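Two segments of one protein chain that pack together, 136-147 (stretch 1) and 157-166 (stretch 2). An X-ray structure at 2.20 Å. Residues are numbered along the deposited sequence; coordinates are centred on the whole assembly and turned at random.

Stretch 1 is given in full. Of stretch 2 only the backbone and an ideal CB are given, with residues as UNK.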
# COMPACT_ATOMS: atom_id res chain seq x y z
N ALA A 136 -20.97 -14.87 -23.66
CA ALA A 136 -22.42 -15.07 -23.79
C ALA A 136 -23.15 -13.75 -23.63
O ALA A 136 -24.02 -13.43 -24.44
CB ALA A 136 -22.94 -16.13 -22.79
N LEU A 137 -22.79 -12.98 -22.62
CA LEU A 137 -23.45 -11.69 -22.38
C LEU A 137 -23.21 -10.74 -23.55
O LEU A 137 -24.12 -10.08 -24.00
CB LEU A 137 -22.97 -11.02 -21.09
CG LEU A 137 -23.36 -11.69 -19.76
CD1 LEU A 137 -22.53 -11.08 -18.63
CD2 LEU A 137 -24.85 -11.51 -19.46
N ALA A 138 -21.97 -10.69 -24.02
CA ALA A 138 -21.61 -9.84 -25.14
C ALA A 138 -22.44 -10.19 -26.38
O ALA A 138 -22.93 -9.30 -27.09
CB ALA A 138 -20.15 -9.98 -25.43
N ARG A 139 -22.56 -11.50 -26.65
CA ARG A 139 -23.26 -12.00 -27.83
C ARG A 139 -24.76 -11.72 -27.70
O ARG A 139 -25.33 -11.01 -28.53
CB ARG A 139 -22.98 -13.50 -28.01
CG ARG A 139 -23.47 -14.10 -29.28
CD ARG A 139 -23.10 -15.64 -29.31
NE ARG A 139 -22.82 -16.30 -28.00
CZ ARG A 139 -21.63 -16.78 -27.61
NH1 ARG A 139 -20.55 -16.65 -28.38
NH2 ARG A 139 -21.52 -17.39 -26.44
N ASN A 140 -25.39 -12.24 -26.64
CA ASN A 140 -26.84 -12.05 -26.48
C ASN A 140 -27.31 -10.58 -26.40
O ASN A 140 -28.40 -10.26 -26.84
CB ASN A 140 -27.37 -12.80 -25.26
CG ASN A 140 -27.08 -14.31 -25.31
OD1 ASN A 140 -26.83 -14.89 -26.38
ND2 ASN A 140 -27.10 -14.95 -24.13
N HIS A 141 -26.46 -9.69 -25.88
CA HIS A 141 -26.87 -8.28 -25.69
C HIS A 141 -26.16 -7.34 -26.61
O HIS A 141 -26.15 -6.12 -26.40
CB HIS A 141 -26.79 -7.90 -24.19
CG HIS A 141 -27.77 -8.67 -23.37
ND1 HIS A 141 -29.13 -8.42 -23.42
CD2 HIS A 141 -27.62 -9.75 -22.57
CE1 HIS A 141 -29.76 -9.28 -22.65
NE2 HIS A 141 -28.87 -10.09 -22.11
N ARG A 142 -25.55 -7.92 -27.64
CA ARG A 142 -24.85 -7.16 -28.68
C ARG A 142 -25.65 -5.92 -29.10
O ARG A 142 -25.07 -4.86 -29.27
CB ARG A 142 -24.57 -8.08 -29.90
CG ARG A 142 -23.75 -7.45 -31.02
CD ARG A 142 -23.90 -8.23 -32.35
NE ARG A 142 -23.02 -7.73 -33.42
CZ ARG A 142 -23.36 -6.82 -34.33
NH1 ARG A 142 -24.57 -6.27 -34.32
NH2 ARG A 142 -22.47 -6.44 -35.26
N ASP A 143 -26.96 -6.07 -29.28
CA ASP A 143 -27.80 -4.97 -29.77
C ASP A 143 -28.75 -4.36 -28.71
O ASP A 143 -29.62 -3.59 -29.09
CB ASP A 143 -28.64 -5.40 -31.01
CG ASP A 143 -27.80 -6.08 -32.08
OD1 ASP A 143 -28.27 -7.08 -32.66
OD2 ASP A 143 -26.66 -5.64 -32.34
N THR A 144 -28.61 -4.73 -27.44
CA THR A 144 -29.39 -4.16 -26.34
C THR A 144 -28.92 -2.71 -26.02
O THR A 144 -27.84 -2.51 -25.38
CB THR A 144 -29.26 -5.04 -25.09
OG1 THR A 144 -29.38 -6.44 -25.44
CG2 THR A 144 -30.32 -4.68 -24.01
N PRO A 145 -29.70 -1.68 -26.44
CA PRO A 145 -29.22 -0.31 -26.20
C PRO A 145 -29.38 0.14 -24.74
O PRO A 145 -30.26 -0.35 -24.01
CB PRO A 145 -30.08 0.56 -27.12
CG PRO A 145 -31.26 -0.30 -27.52
CD PRO A 145 -31.05 -1.70 -27.05
N MET A 146 -28.49 1.03 -24.33
CA MET A 146 -28.47 1.59 -22.97
C MET A 146 -27.67 2.91 -23.02
O MET A 146 -26.97 3.18 -23.99
CB MET A 146 -27.84 0.60 -21.97
CG MET A 146 -26.30 0.34 -22.11
SD MET A 146 -25.75 -0.87 -20.86
CE MET A 146 -25.93 0.07 -19.33
N ALA A 147 -27.76 3.71 -21.96
CA ALA A 147 -26.91 4.91 -21.87
C ALA A 147 -25.45 4.52 -21.54
O ALA A 147 -25.20 3.78 -20.58
CB ALA A 147 -27.48 5.85 -20.82
N UNK A 157 -25.35 6.82 -26.51
CA UNK A 157 -25.80 5.44 -26.41
C UNK A 157 -24.67 4.39 -26.57
O UNK A 157 -23.77 4.58 -27.39
CB UNK A 157 -26.88 5.20 -27.47
N UNK A 158 -24.73 3.30 -25.80
CA UNK A 158 -23.90 2.10 -26.07
C UNK A 158 -24.83 0.88 -26.06
O UNK A 158 -26.03 1.04 -25.96
CB UNK A 158 -22.78 1.94 -25.04
N UNK A 159 -24.31 -0.35 -26.19
CA UNK A 159 -25.16 -1.52 -25.90
C UNK A 159 -24.57 -2.23 -24.73
O UNK A 159 -23.40 -2.02 -24.42
CB UNK A 159 -25.28 -2.46 -27.10
N UNK A 160 -25.38 -3.04 -24.03
CA UNK A 160 -24.88 -3.80 -22.92
C UNK A 160 -23.85 -4.87 -23.39
O UNK A 160 -22.88 -5.14 -22.69
CB UNK A 160 -26.05 -4.45 -22.18
N UNK A 161 -24.04 -5.45 -24.58
CA UNK A 161 -23.04 -6.41 -25.10
C UNK A 161 -21.71 -5.71 -25.33
O UNK A 161 -20.66 -6.30 -25.14
CB UNK A 161 -23.52 -7.05 -26.40
N UNK A 162 -21.76 -4.43 -25.76
CA UNK A 162 -20.56 -3.64 -25.89
C UNK A 162 -19.81 -3.55 -24.54
O UNK A 162 -18.61 -3.87 -24.48
CB UNK A 162 -20.91 -2.24 -26.41
N UNK A 163 -20.52 -3.16 -23.46
CA UNK A 163 -19.95 -3.18 -22.10
C UNK A 163 -19.35 -4.53 -21.73
O UNK A 163 -18.27 -4.58 -21.18
CB UNK A 163 -21.03 -2.81 -21.08
N UNK A 164 -20.09 -5.61 -21.96
CA UNK A 164 -19.56 -6.94 -21.66
C UNK A 164 -18.32 -7.26 -22.49
O UNK A 164 -17.41 -7.94 -22.01
CB UNK A 164 -20.63 -8.00 -21.90
N UNK A 165 -18.25 -6.76 -23.73
CA UNK A 165 -17.09 -7.02 -24.60
C UNK A 165 -15.83 -6.35 -24.09
O UNK A 165 -14.72 -6.90 -24.27
CB UNK A 165 -17.38 -6.54 -26.03
N UNK A 166 -16.01 -5.16 -23.51
CA UNK A 166 -14.92 -4.41 -22.90
C UNK A 166 -14.36 -5.20 -21.68
O UNK A 166 -13.14 -5.39 -21.56
CB UNK A 166 -15.40 -3.02 -22.48

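Position 157 begins an antiparallel strand and pairs with A147. Its phi of -62° lies within the range a proline ring allows, and its nitrogen gives no hydrogen bond to stretch 1, since the pair is of the non-hydrogen-bonded kind. Many residues would fit; proline is among them. The residue is P157, whose CA lies 3.5 Å from M146 O in a CA-H...O contact.

At position 158 the backbone is extended and bonds to M146 in both directions: 158 N to M146 O at 2.9 Å, and M146 N to 158 O at 3.0 Å. The CB lies on the same face of the sheet as the methionine side chain, so a beta-branched or other compact apolar residue would suit. V158 fills the place, its CG2 lying 3.7 Å from M146 CG.

Position 159 ends the strand just before a helix. Its CB lies close to two carbonyl oxygens, 3.1 Å from T144 O and 3.2 Å from R142 O, so a short side chain with a proton to donate is favored. The free amides of the first helical turn also call for an acceptor. Serine and threonine can do both; asparagine or aspartate could cap, though aspartate would set a negative charge beside the carbonyls. T159 is found. Its OG1 donates to R142 O at 2.8 Å and accepts from the N of position 162 at 3.2 Å.

Position 160 opens the helix, its N donating to T144 O at 2.9 Å. The CB points sideways, 3.8 Å from M146 SD and 4.1 Å from H141 CB, with L137 farther along. A large apolar or aromatic side chain could reach all three, and F160 does. Its ring meets H141 CB, M146 SD and L137 CD2 at its edge, and the ring edge is directed toward the face of the H141 ring in an offset edge-to-face pair.

Position 161 is the most restrictive. An ideal CB would lie 2.4 Å from A138 O and 2.5 Å from R142 N, both clashes, so glycine alone is suitable. G161 lets the backbones close in: its CA is 3.7 Å from A138 CA, and its N donates to H141 O at 2.9 Å.

Position 162 points away, and stretch 1 sets no limit on its side chain. It is Y162.

Position 163 points sideways, with M146 SD 5.1 Å from its ideal CB. A long side chain with an aliphatic stem could graze the sulfur; K163 does so, its CD lying 3.8 Å from M146 SD, while NZ is bonded elsewhere in the structure.

Position 164 points toward the helix of stretch 1, its ideal CB already 3.7 Å from A138 N and 3.9 Å from L137 CB. A small residue is called for, and A164 makes these contacts with a single methyl.

Position 165 is looser, sideways and near A138 CB; small apolar residues fit, and A165 places its CB 4.4 Å from A138 CB. Position 166 is out of reach; it is V166.

Stretch 2 (157-166) PVTFGYKAAV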
# COMPACT_ATOMS: atom_id res chain seq x y z
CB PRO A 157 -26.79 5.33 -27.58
CG PRO A 157 -27.20 6.72 -27.86
CD PRO A 157 -26.00 7.53 -27.62
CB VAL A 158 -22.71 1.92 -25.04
CG1 VAL A 158 -21.74 3.12 -25.09
CG2 VAL A 158 -23.20 1.63 -23.62
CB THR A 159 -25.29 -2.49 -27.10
OG1 THR A 159 -24.00 -2.96 -27.45
CG2 THR A 159 -25.91 -1.80 -28.31
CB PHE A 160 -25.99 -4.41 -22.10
CG PHE A 160 -25.48 -5.25 -20.95
CD1 PHE A 160 -24.85 -4.66 -19.86
CD2 PHE A 160 -25.54 -6.65 -21.01
CE1 PHE A 160 -24.32 -5.41 -18.83
CE2 PHE A 160 -25.01 -7.43 -19.97
CZ PHE A 160 -24.39 -6.80 -18.87
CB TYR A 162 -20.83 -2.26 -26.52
CG TYR A 162 -19.65 -1.30 -26.31
CD1 TYR A 162 -18.61 -1.23 -27.23
CD2 TYR A 162 -19.58 -0.49 -25.15
CE1 TYR A 162 -17.52 -0.37 -27.00
CE2 TYR A 162 -18.52 0.36 -24.91
CZ TYR A 162 -17.48 0.41 -25.83
OH TYR A 162 -16.43 1.27 -25.55
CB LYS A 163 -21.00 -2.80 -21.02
CG LYS A 163 -21.34 -1.32 -20.99
CD LYS A 163 -22.11 -0.92 -19.67
CE LYS A 163 -21.29 -1.18 -18.38
NZ LYS A 163 -19.91 -0.61 -18.59
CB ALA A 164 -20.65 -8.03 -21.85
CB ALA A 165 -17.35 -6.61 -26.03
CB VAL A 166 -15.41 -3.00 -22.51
CG1 VAL A 166 -14.49 -2.33 -21.43
CG2 VAL A 166 -15.53 -2.11 -23.75
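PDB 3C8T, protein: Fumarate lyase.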